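Local coordinates for protein inositol 2-dehydrogenase/D-chiro-inositol 3-dehydrogenase (Lactobacillus casei, PDB 4MIY) that oxidises myo-inositol and D-chiro-inositol to their keto derivatives, using NAD as the hydride acceptor, at residues A[191-196]-A[320-326]. Coordinates in Å, arbitrary orientation, origin at the centre of the assembly. Residues are numbered along the deposited sequence.
Sequences SIQITY and SQKDQET
Residues 191-195, part of strand 189-195 and extended throughout, meet the end of helix 304-323 where the chain turns into strand 327-328, which pairs antiparallel with strand 189-195 at the edge of the C-terminal domain's mixed sheet. Two CA pairs set the register, Q193 with T326 (4.4 Å) and T195 with Q324 (5.1 Å). Q324 leaves helical geometry with positive phi (61°/24°), its N still donating to S320 O at 2.7 Å; D323 OD1, chi1 p, then accepts from E325 N (2.9 Å), an Asx turn. Across this contact I194 N and Y196 N find side-chain, not backbone, acceptors. S320, its CA-to-CB bond pointing toward the strand, is small enough to approach the backbone: with chi1 t, its OG accepts from I194 N (3.0 Å) and donates to E325 O (2.6 Å). Q324, long and bifunctional, brings OE1 to Y196 N (2.8 Å), while its own carbonyl O receives Q193 NE2 (3.1 Å) from an all-trans chi1/chi2 side chain. Y196, chi1 m, donates its OH proton to Q321 O (2.7 Å); N166 ND2 donates to that hydroxyl. Q321 is held by N318 (to OE1) and by N166 O and Q212 OE1 (to NE2), and its CG packs on I194 CG2 (4.0 Å). I194 O has no conventional donor, merely Q324 CA at 3.3 Å in a CA-H...O contact. Each hydrogen bond between helix end and strand thus involves a side chain; backbone pairing starts where I192 meets V327.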
ATOM      1  N   SER A 191     -32.209  12.740   6.556  1.00 17.84           N
ATOM      2  CA  SER A 191     -31.696  13.988   7.128  1.00 18.00           C
ATOM      3  C   SER A 191     -30.298  14.353   6.633  1.00 18.71           C
ATOM      4  O   SER A 191     -29.591  13.514   6.170  1.00 17.41           O
ATOM      5  CB  SER A 191     -31.687  13.982   8.653  1.00 20.56           C
ATOM      6  OG  SER A 191     -30.610  13.267   9.201  1.00 22.12           O
ATOM      7  N   ILE A 192     -29.975  15.636   6.724  1.00 16.29           N
ATOM      8  CA  ILE A 192     -28.660  16.164   6.463  1.00 17.16           C
ATOM      9  C   ILE A 192     -28.294  17.264   7.455  1.00 19.02           C
ATOM     10  O   ILE A 192     -29.120  18.042   7.819  1.00 18.68           O
ATOM     11  CB  ILE A 192     -28.477  16.634   5.007  1.00 16.93           C
ATOM     12  CG1 ILE A 192     -27.015  16.891   4.671  1.00 17.56           C
ATOM     13  CG2 ILE A 192     -29.328  17.825   4.713  1.00 19.56           C
ATOM     14  CD1 ILE A 192     -26.777  16.943   3.216  1.00 19.10           C
ATOM     15  N   GLN A 193     -27.044  17.262   7.913  1.00 18.60           N
ATOM     16  CA  GLN A 193     -26.511  18.268   8.825  1.00 16.68           C
ATOM     17  C   GLN A 193     -25.126  18.679   8.382  1.00 18.90           C
ATOM     18  O   GLN A 193     -24.294  17.848   8.151  1.00 19.68           O
ATOM     19  CB  GLN A 193     -26.479  17.755  10.258  1.00 18.10           C
ATOM     20  CG  GLN A 193     -25.985  18.776  11.254  1.00 18.63           C
ATOM     21  CD  GLN A 193     -25.925  18.296  12.681  1.00 27.37           C
ATOM     22  OE1 GLN A 193     -25.748  17.144  12.961  1.00 31.83           O
ATOM     23  NE2 GLN A 193     -26.093  19.210  13.593  1.00 31.15           N
ATOM     24  N   ILE A 194     -24.930  19.975   8.207  1.00 15.13           N
ATOM     25  CA  ILE A 194     -23.661  20.567   7.881  1.00 16.95           C
ATOM     26  C   ILE A 194     -23.086  21.253   9.107  1.00 17.60           C
ATOM     27  O   ILE A 194     -23.722  22.070   9.680  1.00 21.32           O
ATOM     28  CB  ILE A 194     -23.831  21.631   6.841  1.00 19.32           C
ATOM     29  CG1 ILE A 194     -24.552  21.050   5.637  1.00 19.04           C
ATOM     30  CG2 ILE A 194     -22.518  22.155   6.440  1.00 20.55           C
ATOM     31  CD1 ILE A 194     -23.746  20.071   4.850  1.00 22.87           C
ATOM     32  N   THR A 195     -21.889  20.878   9.504  1.00 17.41           N
ATOM     33  CA  THR A 195     -21.203  21.533  10.585  1.00 16.74           C
ATOM     34  C   THR A 195     -19.857  22.100  10.123  1.00 18.40           C
ATOM     35  O   THR A 195     -19.275  21.633   9.177  1.00 17.82           O
ATOM     36  CB  THR A 195     -20.950  20.598  11.754  1.00 21.46           C
ATOM     37  OG1 THR A 195     -20.344  19.427  11.289  1.00 22.44           O
ATOM     38  CG2 THR A 195     -22.181  20.244  12.429  1.00 28.44           C
ATOM     39  N   TYR A 196     -19.401  23.116  10.829  1.00 16.15           N
ATOM     40  CA  TYR A 196     -18.220  23.845  10.500  1.00 16.40           C
ATOM     41  C   TYR A 196     -17.148  23.675  11.555  1.00 19.15           C
ATOM     42  O   TYR A 196     -17.272  24.163  12.635  1.00 19.74           O
ATOM     43  CB  TYR A 196     -18.536  25.319  10.390  1.00 19.02           C
ATOM     44  CG  TYR A 196     -19.589  25.714   9.388  1.00 15.98           C
ATOM     45  CD1 TYR A 196     -19.669  25.136   8.165  1.00 16.74           C
ATOM     46  CD2 TYR A 196     -20.450  26.736   9.653  1.00 20.92           C
ATOM     47  CE1 TYR A 196     -20.585  25.521   7.265  1.00 18.53           C
ATOM     48  CE2 TYR A 196     -21.379  27.124   8.748  1.00 18.14           C
ATOM     49  CZ  TYR A 196     -21.445  26.515   7.551  1.00 18.11           C
ATOM     50  OH  TYR A 196     -22.349  26.881   6.623  1.00 21.50           O
ATOM     51  N   SER A 320     -29.233  23.936   6.242  1.00 18.76           N
ATOM     52  CA  SER A 320     -28.413  23.570   7.369  1.00 19.20           C
ATOM     53  C   SER A 320     -27.183  24.450   7.504  1.00 18.56           C
ATOM     54  O   SER A 320     -26.751  24.703   8.581  1.00 20.96           O
ATOM     55  CB  SER A 320     -27.983  22.102   7.279  1.00 18.79           C
ATOM     56  OG  SER A 320     -27.322  21.688   8.444  1.00 18.33           O
ATOM     57  N   GLN A 321     -26.651  24.917   6.398  1.00 17.92           N
ATOM     58  CA  GLN A 321     -25.473  25.776   6.436  1.00 20.69           C
ATOM     59  C   GLN A 321     -25.673  27.071   7.217  1.00 21.08           C
ATOM     60  O   GLN A 321     -24.751  27.672   7.631  1.00 21.97           O
ATOM     61  CB  GLN A 321     -25.015  26.131   5.030  1.00 18.33           C
ATOM     62  CG  GLN A 321     -24.226  25.056   4.282  1.00 19.03           C
ATOM     63  CD  GLN A 321     -23.796  25.508   2.914  1.00 21.05           C
ATOM     64  OE1 GLN A 321     -24.555  26.075   2.186  1.00 21.55           O
ATOM     65  NE2 GLN A 321     -22.565  25.259   2.582  1.00 20.23           N
ATOM     66  N   LYS A 322     -26.919  27.487   7.346  0.75 19.59           N
ATOM     67  CA  LYS A 322     -27.234  28.719   8.043  0.75 21.45           C
ATOM     68  C   LYS A 322     -26.971  28.612   9.498  0.75 21.85           C
ATOM     69  O   LYS A 322     -26.371  29.478  10.047  0.75 26.99           O
ATOM     70  CB  LYS A 322     -28.674  29.167   7.787  0.75 18.71           C
ATOM     71  CG  LYS A 322     -28.961  29.503   6.387  0.75 25.80           C
ATOM     72  CD  LYS A 322     -30.460  29.386   6.100  0.75 30.22           C
ATOM     73  CE  LYS A 322     -30.866  30.069   4.817  0.75 36.21           C
ATOM     74  NZ  LYS A 322     -29.721  30.886   4.336  0.75 40.11           N
ATOM     75  N   ASP A 323     -27.401  27.534  10.113  0.71 17.59           N
ATOM     76  CA  ASP A 323     -27.312  27.398  11.557  0.71 21.14           C
ATOM     77  C   ASP A 323     -26.669  26.133  12.082  0.71 18.77           C
ATOM     78  O   ASP A 323     -26.660  25.898  13.257  0.71 18.26           O
ATOM     79  CB  ASP A 323     -28.704  27.528  12.189  0.71 19.49           C
ATOM     80  CG  ASP A 323     -29.727  26.464  11.691  0.71 28.91           C
ATOM     81  OD1 ASP A 323     -29.383  25.481  11.012  0.71 23.79           O
ATOM     82  OD2 ASP A 323     -30.917  26.634  12.036  0.71 30.94           O
ATOM     83  N   GLN A 324     -26.155  25.322  11.184  1.00 21.30           N
ATOM     84  CA  GLN A 324     -25.577  24.047  11.539  1.00 20.92           C
ATOM     85  C   GLN A 324     -26.528  23.061  12.213  1.00 22.83           C
ATOM     86  O   GLN A 324     -26.107  22.182  12.892  1.00 24.47           O
ATOM     87  CB  GLN A 324     -24.301  24.219  12.355  1.00 20.96           C
ATOM     88  CG  GLN A 324     -23.235  25.001  11.653  1.00 20.15           C
ATOM     89  CD  GLN A 324     -21.994  25.134  12.451  1.00 23.90           C
ATOM     90  OE1 GLN A 324     -21.270  24.193  12.651  1.00 21.63           O
ATOM     91  NE2 GLN A 324     -21.748  26.325  12.928  1.00 24.89           N
ATOM     92  N   GLU A 325     -27.829  23.221  11.980  1.00 24.55           N
ATOM     93  CA  GLU A 325     -28.809  22.292  12.500  1.00 21.57           C
ATOM     94  C   GLU A 325     -29.200  21.221  11.511  1.00 20.24           C
ATOM     95  O   GLU A 325     -29.100  21.413  10.348  1.00 21.43           O
ATOM     96  CB  GLU A 325     -30.077  23.016  12.934  1.00 27.79           C
ATOM     97  CG  GLU A 325     -29.870  24.144  13.859  1.00 32.19           C
ATOM     98  CD  GLU A 325     -29.482  23.786  15.208  1.00 33.41           C
ATOM     99  OE1 GLU A 325     -29.746  22.679  15.654  1.00 42.52           O
ATOM    100  OE2 GLU A 325     -28.899  24.631  15.871  1.00 42.54           O
ATOM    101  N   THR A 326     -29.652  20.104  12.031  1.00 21.06           N
ATOM    102  CA  THR A 326     -30.082  18.996  11.220  1.00 19.46           C
ATOM    103  C   THR A 326     -31.383  19.334  10.529  1.00 22.25           C
ATOM    104  O   THR A 326     -32.284  19.807  11.156  1.00 23.09           O
ATOM    105  CB  THR A 326     -30.278  17.769  12.065  1.00 22.39           C
ATOM    106  OG1 THR A 326     -29.061  17.415  12.694  1.00 23.73           O
ATOM    107  CG2 THR A 326     -30.762  16.639  11.272  1.00 22.50           C
TER